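Local coordinates for adenylation domain (Streptomyces sp., PDB 5N9X), which belongs to the AMP-binding enzymes of the ANL superfamily and is modelled with ATP and threonine bound, at residues R247-F261 with D274-L288. Residues are numbered along the deposited sequence; the frame is centred on the assembly and turned at random.
Sequences RDRGITVLNQTPTAF and DLPELRYVVFGGEKL. With ATP (adenosine-5'-triphosphate), chain D; THR (threonine), chain C.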
# COMPACT_ATOMS: atom_id res chain seq x y z
N ARG A 247 -1.47 13.37 -17.25
CA ARG A 247 -2.14 13.76 -18.48
C ARG A 247 -1.30 13.35 -19.68
O ARG A 247 -1.75 12.57 -20.52
CB ARG A 247 -2.43 15.26 -18.50
CG ARG A 247 -2.81 15.81 -19.87
CD ARG A 247 -1.82 16.87 -20.30
NE ARG A 247 -2.09 18.16 -19.68
CZ ARG A 247 -1.15 19.03 -19.33
NH1 ARG A 247 0.13 18.74 -19.53
NH2 ARG A 247 -1.48 20.18 -18.75
N ASP A 248 -0.07 13.84 -19.73
CA ASP A 248 0.80 13.62 -20.89
C ASP A 248 1.14 12.16 -21.23
O ASP A 248 1.26 11.83 -22.40
CB ASP A 248 2.10 14.43 -20.74
CG ASP A 248 1.87 15.95 -20.71
OD1 ASP A 248 1.00 16.40 -21.48
OD2 ASP A 248 2.56 16.70 -19.98
N ARG A 249 1.32 11.29 -20.24
CA ARG A 249 1.61 9.89 -20.54
C ARG A 249 0.31 9.09 -20.70
O ARG A 249 0.35 7.88 -20.89
CB ARG A 249 2.50 9.27 -19.45
CG ARG A 249 3.92 9.81 -19.44
CD ARG A 249 4.61 9.64 -20.79
NE ARG A 249 5.87 10.40 -20.86
CZ ARG A 249 6.68 10.45 -21.91
NH1 ARG A 249 6.40 9.77 -23.02
NH2 ARG A 249 7.80 11.17 -21.86
N GLY A 250 -0.82 9.79 -20.62
CA GLY A 250 -2.13 9.22 -20.95
C GLY A 250 -2.66 8.13 -20.03
O GLY A 250 -3.34 7.21 -20.46
N ILE A 251 -2.33 8.25 -18.75
CA ILE A 251 -2.70 7.25 -17.76
C ILE A 251 -4.21 7.02 -17.66
O ILE A 251 -5.00 7.96 -17.59
CB ILE A 251 -2.11 7.64 -16.40
CG1 ILE A 251 -0.60 7.38 -16.44
CG2 ILE A 251 -2.75 6.87 -15.26
CD1 ILE A 251 0.17 8.38 -15.72
N THR A 252 -4.61 5.75 -17.69
CA THR A 252 -6.02 5.37 -17.58
C THR A 252 -6.35 4.78 -16.19
O THR A 252 -7.51 4.78 -15.77
CB THR A 252 -6.41 4.36 -18.69
OG1 THR A 252 -5.66 3.15 -18.52
CG2 THR A 252 -6.11 4.93 -20.08
N VAL A 253 -5.34 4.25 -15.50
CA VAL A 253 -5.56 3.64 -14.19
C VAL A 253 -4.60 4.24 -13.16
O VAL A 253 -3.42 3.90 -13.12
CB VAL A 253 -5.38 2.10 -14.23
CG1 VAL A 253 -5.61 1.51 -12.84
CG2 VAL A 253 -6.34 1.47 -15.25
N LEU A 254 -5.12 5.15 -12.34
CA LEU A 254 -4.28 5.80 -11.35
C LEU A 254 -4.59 5.26 -9.94
O LEU A 254 -5.76 5.21 -9.53
CB LEU A 254 -4.45 7.33 -11.43
CG LEU A 254 -3.81 8.13 -10.29
CD1 LEU A 254 -2.31 8.02 -10.33
CD2 LEU A 254 -4.18 9.59 -10.40
N ASN A 255 -3.54 4.84 -9.24
CA ASN A 255 -3.61 4.40 -7.83
C ASN A 255 -3.00 5.42 -6.87
O ASN A 255 -1.87 5.85 -7.04
CB ASN A 255 -2.90 3.05 -7.65
CG ASN A 255 -3.65 1.91 -8.29
OD1 ASN A 255 -4.56 1.35 -7.69
ND2 ASN A 255 -3.26 1.56 -9.51
N GLN A 256 -3.74 5.78 -5.84
CA GLN A 256 -3.34 6.84 -4.93
C GLN A 256 -3.73 6.50 -3.50
O GLN A 256 -4.76 5.90 -3.26
CB GLN A 256 -3.98 8.18 -5.34
CG GLN A 256 -3.47 8.84 -6.61
CD GLN A 256 -2.17 9.59 -6.39
OE1 GLN A 256 -2.17 10.79 -6.11
NE2 GLN A 256 -1.04 8.89 -6.52
N THR A 257 -2.92 6.90 -2.53
CA THR A 257 -3.45 6.99 -1.19
C THR A 257 -4.31 8.24 -1.13
O THR A 257 -4.18 9.11 -1.97
CB THR A 257 -2.37 7.03 -0.15
OG1 THR A 257 -1.59 8.20 -0.38
CG2 THR A 257 -1.51 5.78 -0.25
N PRO A 258 -5.23 8.30 -0.16
CA PRO A 258 -6.00 9.55 -0.07
C PRO A 258 -5.11 10.78 0.14
O PRO A 258 -5.38 11.79 -0.51
CB PRO A 258 -6.94 9.29 1.11
CG PRO A 258 -7.18 7.77 1.03
CD PRO A 258 -5.82 7.22 0.65
N THR A 259 -4.08 10.70 0.96
CA THR A 259 -3.15 11.82 1.15
C THR A 259 -2.53 12.29 -0.17
O THR A 259 -2.48 13.49 -0.45
CB THR A 259 -2.00 11.42 2.12
OG1 THR A 259 -2.57 11.05 3.38
CG2 THR A 259 -1.00 12.57 2.32
N ALA A 260 -2.07 11.33 -0.97
CA ALA A 260 -1.47 11.62 -2.27
C ALA A 260 -2.48 12.26 -3.23
O ALA A 260 -2.14 13.21 -3.95
CB ALA A 260 -0.90 10.34 -2.87
N PHE A 261 -3.70 11.73 -3.24
CA PHE A 261 -4.78 12.21 -4.09
C PHE A 261 -5.25 13.63 -3.71
O PHE A 261 -5.59 14.42 -4.57
CB PHE A 261 -5.95 11.22 -4.06
CG PHE A 261 -7.18 11.71 -4.78
CD1 PHE A 261 -7.30 11.55 -6.16
CD2 PHE A 261 -8.22 12.31 -4.07
CE1 PHE A 261 -8.44 12.00 -6.84
CE2 PHE A 261 -9.35 12.76 -4.73
CZ PHE A 261 -9.46 12.61 -6.13
N ASP A 274 -6.75 18.89 -17.47
CA ASP A 274 -7.82 17.95 -17.80
C ASP A 274 -7.22 16.56 -17.95
O ASP A 274 -6.07 16.41 -18.38
CB ASP A 274 -8.56 18.39 -19.08
CG ASP A 274 -9.89 17.66 -19.25
OD1 ASP A 274 -10.65 17.53 -18.25
OD2 ASP A 274 -10.18 17.23 -20.39
N LEU A 275 -7.97 15.54 -17.55
CA LEU A 275 -7.47 14.18 -17.69
C LEU A 275 -8.46 13.26 -18.40
O LEU A 275 -8.95 12.29 -17.82
CB LEU A 275 -7.11 13.61 -16.31
CG LEU A 275 -6.11 14.46 -15.51
CD1 LEU A 275 -6.15 14.17 -14.01
CD2 LEU A 275 -4.72 14.30 -16.07
N PRO A 276 -8.76 13.54 -19.67
CA PRO A 276 -9.85 12.81 -20.34
C PRO A 276 -9.60 11.30 -20.50
O PRO A 276 -10.55 10.53 -20.67
CB PRO A 276 -9.91 13.48 -21.72
CG PRO A 276 -8.51 13.96 -21.95
CD PRO A 276 -8.06 14.45 -20.60
N GLU A 277 -8.34 10.88 -20.43
CA GLU A 277 -8.00 9.47 -20.56
C GLU A 277 -8.16 8.65 -19.27
O GLU A 277 -8.21 7.41 -19.33
CB GLU A 277 -6.57 9.34 -21.09
CG GLU A 277 -6.34 10.09 -22.40
CD GLU A 277 -5.17 9.55 -23.18
OE1 GLU A 277 -5.26 8.41 -23.69
OE2 GLU A 277 -4.16 10.27 -23.32
N LEU A 278 -8.21 9.32 -18.11
CA LEU A 278 -8.38 8.60 -16.84
C LEU A 278 -9.68 7.79 -16.78
O LEU A 278 -10.78 8.34 -16.92
CB LEU A 278 -8.35 9.56 -15.65
CG LEU A 278 -7.18 9.38 -14.66
CD1 LEU A 278 -7.31 10.26 -13.43
CD2 LEU A 278 -7.07 7.93 -14.27
N ARG A 279 -9.55 6.47 -16.58
CA ARG A 279 -10.72 5.60 -16.47
C ARG A 279 -10.98 5.24 -15.02
O ARG A 279 -12.12 5.18 -14.60
CB ARG A 279 -10.56 4.32 -17.31
CG ARG A 279 -10.28 4.54 -18.78
CD ARG A 279 -9.89 3.23 -19.46
NE ARG A 279 -11.01 2.30 -19.52
CZ ARG A 279 -11.05 1.10 -18.93
NH1 ARG A 279 -10.02 0.67 -18.20
NH2 ARG A 279 -12.13 0.34 -19.06
N TYR A 280 -9.91 5.00 -14.26
CA TYR A 280 -10.06 4.64 -12.85
C TYR A 280 -9.09 5.37 -11.95
O TYR A 280 -7.90 5.47 -12.25
CB TYR A 280 -9.83 3.14 -12.63
CG TYR A 280 -10.85 2.20 -13.22
CD1 TYR A 280 -12.05 1.95 -12.56
CD2 TYR A 280 -10.58 1.51 -14.39
CE1 TYR A 280 -12.99 1.05 -13.08
CE2 TYR A 280 -11.49 0.62 -14.93
CZ TYR A 280 -12.70 0.39 -14.27
OH TYR A 280 -13.60 -0.51 -14.81
N VAL A 281 -9.58 5.86 -10.84
CA VAL A 281 -8.69 6.22 -9.75
C VAL A 281 -9.03 5.29 -8.59
O VAL A 281 -10.16 5.24 -8.15
CB VAL A 281 -8.80 7.68 -9.34
CG1 VAL A 281 -7.58 8.10 -8.54
CG2 VAL A 281 -8.93 8.54 -10.58
N VAL A 282 -8.04 4.55 -8.11
CA VAL A 282 -8.24 3.57 -7.06
C VAL A 282 -7.56 4.10 -5.84
O VAL A 282 -6.41 4.49 -5.92
CB VAL A 282 -7.68 2.17 -7.44
CG1 VAL A 282 -7.61 1.26 -6.23
CG2 VAL A 282 -8.51 1.53 -8.52
N PHE A 283 -8.26 4.12 -4.71
CA PHE A 283 -7.69 4.57 -3.46
C PHE A 283 -7.36 3.37 -2.61
O PHE A 283 -8.14 2.40 -2.58
CB PHE A 283 -8.66 5.48 -2.69
CG PHE A 283 -9.12 6.67 -3.48
CD1 PHE A 283 -10.15 6.55 -4.40
CD2 PHE A 283 -8.52 7.90 -3.30
CE1 PHE A 283 -10.59 7.65 -5.13
CE2 PHE A 283 -8.96 9.02 -4.02
CZ PHE A 283 -10.00 8.89 -4.94
N GLY A 284 -6.26 3.44 -1.88
CA GLY A 284 -5.99 2.43 -0.88
C GLY A 284 -5.10 2.89 0.25
O GLY A 284 -4.33 3.83 0.11
N GLY A 285 -5.21 2.21 1.38
CA GLY A 285 -4.19 2.32 2.40
C GLY A 285 -4.53 3.24 3.55
O GLY A 285 -3.87 3.19 4.58
N GLU A 286 -5.53 4.10 3.38
CA GLU A 286 -5.93 5.04 4.42
C GLU A 286 -7.42 5.17 4.41
O GLU A 286 -8.06 4.78 3.43
CB GLU A 286 -5.31 6.43 4.22
CG GLU A 286 -3.84 6.40 3.94
CD GLU A 286 -3.21 7.77 4.04
OE1 GLU A 286 -3.67 8.72 3.36
OE2 GLU A 286 -2.22 7.88 4.80
N LYS A 287 -7.97 5.75 5.48
CA LYS A 287 -9.39 6.04 5.57
C LYS A 287 -9.74 7.17 4.62
O LYS A 287 -9.21 8.27 4.74
CB LYS A 287 -9.76 6.41 7.01
CG LYS A 287 -11.23 6.64 7.27
CD LYS A 287 -11.43 7.45 8.55
CE LYS A 287 -12.91 7.70 8.86
NZ LYS A 287 -13.35 6.97 10.09
N LEU A 288 -10.62 6.91 3.65
CA LEU A 288 -10.97 7.94 2.67
C LEU A 288 -12.23 8.70 3.12
O LEU A 288 -13.31 8.12 3.21
CB LEU A 288 -11.15 7.30 1.28
CG LEU A 288 -11.48 8.17 0.06
CD1 LEU A 288 -10.31 9.06 -0.38
CD2 LEU A 288 -11.99 7.32 -1.12
PG ATP D . 0.79 -3.46 9.62
O1G ATP D . -0.46 -3.64 10.48
O2G ATP D . 2.08 -3.53 10.38
O3G ATP D . 0.86 -4.37 8.40
PB ATP D . -0.10 -1.25 7.92
O1B ATP D . -1.49 -1.20 8.56
O2B ATP D . 0.46 -0.04 7.25
O3B ATP D . 0.82 -1.88 9.11
PA ATP D . -0.51 -2.40 5.43
O1A ATP D . -0.99 -3.79 5.08
O2A ATP D . 0.42 -1.69 4.45
O3A ATP D . 0.12 -2.46 6.89
O5' ATP D . -1.74 -1.38 5.80
C5' ATP D . -3.11 -1.75 5.90
C4' ATP D . -3.83 -0.84 6.90
O4' ATP D . -4.24 0.38 6.30
C3' ATP D . -5.06 -1.46 7.55
O3' ATP D . -4.69 -1.81 8.88
C2' ATP D . -6.11 -0.37 7.57
O2' ATP D . -6.17 0.16 8.90
C1' ATP D . -5.59 0.71 6.66
N9 ATP D . -6.40 0.82 5.41
C8 ATP D . -6.08 0.28 4.21
N7 ATP D . -7.00 0.55 3.26
C5 ATP D . -7.95 1.30 3.84
C6 ATP D . -9.21 1.93 3.38
N6 ATP D . -9.61 1.79 2.10
N1 ATP D . -9.93 2.63 4.28
C2 ATP D . -9.52 2.72 5.56
N3 ATP D . -8.38 2.20 6.06
C4 ATP D . -7.56 1.48 5.26
N THR C . -2.11 -2.86 0.88
CA THR C . -1.93 -1.40 1.00
C THR C . -1.78 -1.10 2.46
O THR C . -1.44 -0.01 2.96
CB THR C . -3.13 -0.59 0.44
OG1 THR C . -4.36 -1.12 0.97
CG2 THR C . -3.14 -0.64 -1.08
OXT THR C . -2.06 -2.07 3.15
O HOH W 1 -4.31 12.60 -21.82
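F261 swings its ring away from its own backbone N (chi1 173°), F283 turns CG opposite its carbonyl carbon (chi1 -56°), and the two phenyl groups meet as a T-shaped pair. The edge of F283 points at one face of F261, F283 CE2 standing 3.3 Å from F261 CG, and the planes are turned 79° apart. CD2 of L288 lies over a face of F283, while the other methyl, CD1, packs 3.7 Å from P258 CG. Nearby, E286 reaches the first turn of helix 258-271 with an extended chain. Its OE1 takes two bonds from one residue: T259 OG1 donates at 2.6 Å to the syn lone pair, and T259 N approaches at 3.1 Å nearly along the C-O axis. This double grip fixes the carboxylate beside the helix start, where T257 provides the N-cap, its OG1 accepting from A260 N. Strands 253-256 and 280-284, which carry these groups or lead into them, run parallel, bonded alternately from L254 N to Y280 O (2.8 Å) through to G284 N and Q256 O. At the entry to the pair, T252 O receives both R279 N and Y280 N, and a water bridges R247 O to E277 OE2. The backbone beyond the second strand enters the ligand pocket: G285 N is 3.1 Å from ATP N7, and E286 O is 3.0 Å from ATP N1. Helix 258-271 connects the strands as a beta-alpha-beta crossover; strand 202-205 flanks 253-256, strand 306-310 continues the sheet beyond 280-284, and helix 290-300 packs against F261, L275 and L288.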